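Local coordinates for protein multi-copper Oxidase CueO (Ochrobactrum, PDB 6EVG) that is a laccase-like multicopper oxidase that oxidises lignin model compounds and lignosulfonate, probably passing the electrons through its copper centres to dioxygen, at residues A[169-174]-A[213-218]; A[423-428]-A[434-439]. One frame throughout, in Å; residues are numbered along the deposited sequence.

Along the chain, contact 1 (169-174 with 213-218) closes before contact 2 (423-428 with 434-439) opens. Their centres lie about 33 Å apart on opposite sides of the chain's centre, and about 15 Å separates their nearest atoms, so they do not touch. They share no sheet. Yet each joins two different sheets through apolar side chains, without a direct hydrogen bond across the gap: strands 170-178 and 212-215 in contact 1, strands 422-428 and 434-438 in contact 2. This is the sheet-on-sheet packing of cupredoxin-like domains, the building blocks of multicopper oxidases. Contact 2 also carries a ligand of a bound copper ion; contact 1 is structural packing alone.

Contact 1 of 2, residues A[169-174]-A[213-218]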
# COMPACT_ATOMS: atom_id res chain seq x y z
N ASP A 169 -17.84 12.20 3.46
CA ASP A 169 -18.25 11.06 2.67
C ASP A 169 -17.12 10.48 1.81
O ASP A 169 -17.36 9.65 1.00
CB ASP A 169 -19.49 11.38 1.81
CG ASP A 169 -19.24 12.41 0.77
OD1 ASP A 169 -18.07 12.83 0.59
OD2 ASP A 169 -20.24 12.81 0.09
N ASP A 170 -15.88 10.90 2.08
CA ASP A 170 -14.67 10.40 1.39
C ASP A 170 -13.65 10.23 2.52
O ASP A 170 -13.10 11.22 3.00
CB ASP A 170 -14.24 11.39 0.33
CG ASP A 170 -13.01 10.98 -0.41
OD1 ASP A 170 -12.54 9.81 -0.26
OD2 ASP A 170 -12.51 11.81 -1.24
N ILE A 171 -13.45 8.98 2.96
CA ILE A 171 -12.76 8.69 4.17
C ILE A 171 -11.66 7.65 3.92
O ILE A 171 -11.94 6.58 3.40
CB ILE A 171 -13.74 8.10 5.25
CG1 ILE A 171 -14.87 9.11 5.53
CG2 ILE A 171 -13.01 7.75 6.52
CD1 ILE A 171 -16.01 8.56 6.32
N PRO A 172 -10.40 7.97 4.28
CA PRO A 172 -9.32 6.98 4.15
C PRO A 172 -9.29 6.07 5.37
O PRO A 172 -9.48 6.53 6.50
CB PRO A 172 -8.06 7.85 4.09
CG PRO A 172 -8.41 9.03 4.96
CD PRO A 172 -9.90 9.26 4.78
N LEU A 173 -9.02 4.78 5.08
CA LEU A 173 -8.90 3.75 6.13
C LEU A 173 -7.58 3.03 5.93
O LEU A 173 -7.42 2.27 4.96
CB LEU A 173 -10.03 2.72 6.07
CG LEU A 173 -11.47 3.30 6.15
CD1 LEU A 173 -12.47 2.11 6.00
CD2 LEU A 173 -11.72 4.08 7.42
N VAL A 174 -6.67 3.20 6.87
CA VAL A 174 -5.38 2.51 6.84
C VAL A 174 -5.47 1.36 7.85
O VAL A 174 -5.52 1.58 9.08
CB VAL A 174 -4.21 3.47 7.21
CG1 VAL A 174 -2.91 2.70 7.17
CG2 VAL A 174 -4.21 4.67 6.28
N ALA A 213 -16.65 5.56 13.20
CA ALA A 213 -16.85 6.63 12.23
C ALA A 213 -18.31 6.98 12.14
O ALA A 213 -19.15 6.09 12.03
CB ALA A 213 -16.34 6.27 10.85
N ARG A 214 -18.63 8.26 12.12
CA ARG A 214 -19.99 8.75 11.82
C ARG A 214 -20.08 9.09 10.37
O ARG A 214 -19.17 9.76 9.85
CB ARG A 214 -20.33 9.95 12.74
CG ARG A 214 -20.26 9.60 14.22
CD ARG A 214 -20.71 10.73 15.12
NE ARG A 214 -22.16 10.86 15.11
CZ ARG A 214 -23.01 10.05 15.76
NH1 ARG A 214 -22.56 9.05 16.53
NH2 ARG A 214 -24.32 10.24 15.64
N VAL A 215 -21.15 8.65 9.70
CA VAL A 215 -21.28 8.85 8.26
C VAL A 215 -22.68 9.36 7.95
O VAL A 215 -23.64 9.09 8.70
CB VAL A 215 -20.99 7.56 7.46
CG1 VAL A 215 -19.49 7.23 7.50
CG2 VAL A 215 -21.84 6.40 7.94
N PRO A 216 -22.84 10.10 6.84
CA PRO A 216 -24.18 10.45 6.37
C PRO A 216 -24.95 9.23 5.88
O PRO A 216 -24.35 8.22 5.51
CB PRO A 216 -23.90 11.46 5.25
CG PRO A 216 -22.54 10.99 4.74
CD PRO A 216 -21.79 10.52 5.90
N ALA A 217 -26.28 9.37 5.84
CA ALA A 217 -27.14 8.35 5.27
C ALA A 217 -27.17 8.51 3.76
O ALA A 217 -28.16 8.90 3.15
CB ALA A 217 -28.54 8.45 5.85
N SER A 218 -26.05 8.15 3.12
CA SER A 218 -25.83 8.35 1.72
C SER A 218 -24.72 7.39 1.26
O SER A 218 -24.24 6.56 2.03
CB SER A 218 -25.51 9.83 1.42
OG SER A 218 -24.28 10.19 2.01
O HOH W 1 -22.61 11.20 -0.09
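Strands 170-178 and 212-215, on which the segments lie, belong to separate sheets, and the backbones come nearest where D169 leads into the first strand, its CA 6.7 Å from CA of V215. The apolar link is made by I171 and V215. CB of I171 is directed toward the other segment, and CG1 stands anti to the carbonyl carbon (chi1 -59°) with the chain extended beyond it, which carries CD1 to 3.9 Å from CG1 of V215. The two side chains cross at about a right angle, a single methyl-to-methyl touch: isoleucine supplies the length and the compact, branched valine meets it. Beside them CB of D169 lies 4.2 Å from CG of P216, whose ring offers an apolar surface. OD1 of D169 accepts a bond from the backbone N of D165, while OD2 accepts a hydrogen bond from a water 2.9 Å away, which also meets OG of S218 and so bridges the two segments. The I171 backbone pairs with R221 and R223 of strand 219-226, and V215 touches V220 on that strand. Strand 212-215 is outermost in its sheet, and the contact fits the sheet-to-sheet packing of a cupredoxin-like beta sandwich.

Contact 2 of 2, residues A[423-428]-A[434-439]; sequences EIWDLT and HPFHIH. With CU (copper (II) ion), chain B; EDO (1,2-ethanediol), chain C.
Two facing sheets of a cupredoxin-like beta sandwich pack together here through strands 422-428 and 434-438, which run nearly antiparallel, at 152°, with their axes 9.7 Å apart. F436 offers a face to L427 and an edge to W425, as a flat aromatic ring can. With CG anti to the backbone N (chi1 174°), its ring reaches the facing sheet, where CD1 of L427 sits 3.9 Å from the F436 ring centroid in a CH-pi contact. CZ of F436 meets CZ3 of W425 at 3.7 Å. The indole continues to I438, whose CD1 is 4.0 Å from CH2 of W425. NE1 of W425 gives an almost straight bond (176°) to the anti lone pair of OE1 of E423, in the indole plane, which satisfies the buried N-H and helps hold the ring's rotation; R333 forms a salt bridge with the same oxygen. Cutting W425 back to an alanine is likely to open a gap beside F436 and I438 and to leave OE1 of E423 without its indole N-H. H434 joins C490 and H495 on a copper ion, a set consistent with the type 1 copper that takes electrons from substrate, and its ND1 binds the metal at 2.0 Å.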
# COMPACT_ATOMS: atom_id res chain seq x y z
N GLU A 423 6.11 -6.29 -21.03
CA GLU A 423 6.56 -7.65 -20.79
C GLU A 423 5.46 -8.42 -20.04
O GLU A 423 4.68 -7.80 -19.32
CB GLU A 423 7.84 -7.68 -19.95
CG GLU A 423 9.01 -6.92 -20.54
CD GLU A 423 10.31 -7.08 -19.74
OE1 GLU A 423 10.24 -7.63 -18.60
OE2 GLU A 423 11.39 -6.72 -20.25
N ILE A 424 5.43 -9.72 -20.20
CA ILE A 424 4.58 -10.60 -19.37
C ILE A 424 5.44 -11.28 -18.37
O ILE A 424 6.45 -11.89 -18.75
CB ILE A 424 3.79 -11.61 -20.24
CG1 ILE A 424 2.85 -10.81 -21.15
CG2 ILE A 424 3.10 -12.61 -19.37
CD1 ILE A 424 2.18 -11.58 -22.25
N TRP A 425 5.07 -11.19 -17.10
CA TRP A 425 5.78 -11.86 -16.02
C TRP A 425 4.89 -12.96 -15.42
O TRP A 425 3.75 -12.68 -14.99
CB TRP A 425 6.16 -10.88 -14.94
CG TRP A 425 7.23 -9.89 -15.32
CD1 TRP A 425 7.65 -9.51 -16.57
CD2 TRP A 425 8.05 -9.14 -14.40
NE1 TRP A 425 8.70 -8.64 -16.49
CE2 TRP A 425 8.94 -8.38 -15.18
CE3 TRP A 425 8.08 -9.05 -13.01
CZ2 TRP A 425 9.92 -7.56 -14.60
CZ3 TRP A 425 9.05 -8.24 -12.43
CH2 TRP A 425 9.95 -7.53 -13.21
N ASP A 426 5.42 -14.17 -15.36
CA ASP A 426 4.90 -15.31 -14.60
C ASP A 426 5.38 -15.17 -13.17
O ASP A 426 6.59 -15.04 -12.95
CB ASP A 426 5.42 -16.67 -15.25
CG ASP A 426 4.75 -17.02 -16.56
OD1 ASP A 426 3.51 -17.04 -16.66
OD2 ASP A 426 5.44 -17.32 -17.56
N LEU A 427 4.49 -15.22 -12.20
CA LEU A 427 4.82 -15.16 -10.78
C LEU A 427 4.30 -16.37 -10.06
O LEU A 427 3.13 -16.72 -10.26
CB LEU A 427 4.19 -13.88 -10.17
CG LEU A 427 4.65 -12.57 -10.78
CD1 LEU A 427 3.91 -11.39 -10.16
CD2 LEU A 427 6.16 -12.34 -10.67
N THR A 428 5.14 -17.03 -9.26
CA THR A 428 4.75 -18.27 -8.59
C THR A 428 5.09 -18.23 -7.12
O THR A 428 6.16 -17.70 -6.73
CB THR A 428 5.46 -19.47 -9.27
OG1 THR A 428 6.82 -19.26 -9.39
CG2 THR A 428 5.10 -19.62 -10.60
N HIS A 434 2.16 -14.29 -1.46
CA HIS A 434 3.08 -13.13 -1.32
C HIS A 434 2.55 -11.97 -2.10
O HIS A 434 2.17 -12.12 -3.27
CB HIS A 434 4.49 -13.46 -1.86
CG HIS A 434 5.19 -14.57 -1.12
ND1 HIS A 434 6.11 -14.36 -0.11
CD2 HIS A 434 5.06 -15.92 -1.24
CE1 HIS A 434 6.51 -15.52 0.35
NE2 HIS A 434 5.88 -16.48 -0.30
N PRO A 435 2.54 -10.75 -1.51
CA PRO A 435 2.17 -9.53 -2.29
C PRO A 435 3.36 -9.03 -3.10
O PRO A 435 4.34 -8.58 -2.59
CB PRO A 435 1.76 -8.59 -1.18
CG PRO A 435 2.59 -8.98 0.01
CD PRO A 435 2.76 -10.50 -0.09
N PHE A 436 3.22 -9.05 -4.40
CA PHE A 436 4.20 -8.50 -5.33
C PHE A 436 4.03 -7.00 -5.46
O PHE A 436 2.93 -6.55 -5.73
CB PHE A 436 3.96 -9.14 -6.70
CG PHE A 436 4.80 -8.58 -7.81
CD1 PHE A 436 6.11 -9.00 -7.97
CD2 PHE A 436 4.31 -7.68 -8.72
CE1 PHE A 436 6.87 -8.50 -9.02
CE2 PHE A 436 5.04 -7.19 -9.75
CZ PHE A 436 6.37 -7.59 -9.89
N HIS A 437 5.13 -6.24 -5.39
CA HIS A 437 5.10 -4.81 -5.71
C HIS A 437 6.27 -4.48 -6.61
O HIS A 437 7.40 -4.92 -6.38
CB HIS A 437 5.14 -3.93 -4.43
CG HIS A 437 5.28 -2.45 -4.67
ND1 HIS A 437 4.45 -1.76 -5.56
CD2 HIS A 437 6.12 -1.51 -4.14
CE1 HIS A 437 4.83 -0.47 -5.56
NE2 HIS A 437 5.81 -0.30 -4.71
N ILE A 438 5.97 -3.72 -7.67
CA ILE A 438 7.02 -3.17 -8.55
C ILE A 438 7.01 -1.65 -8.44
O ILE A 438 5.97 -1.00 -8.51
CB ILE A 438 6.84 -3.67 -9.99
CG1 ILE A 438 8.04 -3.23 -10.85
CG2 ILE A 438 5.54 -3.29 -10.63
CD1 ILE A 438 8.22 -4.06 -12.13
N HIS A 439 8.20 -1.09 -8.24
CA HIS A 439 8.42 0.35 -8.27
C HIS A 439 8.64 0.82 -9.72
O HIS A 439 9.35 0.15 -10.46
CB HIS A 439 9.64 0.77 -7.48
CG HIS A 439 9.69 0.34 -6.06
ND1 HIS A 439 10.39 1.07 -5.12
CD2 HIS A 439 9.14 -0.69 -5.38
CE1 HIS A 439 10.28 0.47 -3.96
NE2 HIS A 439 9.52 -0.60 -4.08
CU CU B . 6.82 -12.74 0.81
C1 EDO C . 12.97 3.61 -6.06
O1 EDO C . 11.64 3.20 -6.39
C2 EDO C . 13.69 2.79 -5.08
O2 EDO C . 12.88 2.51 -3.93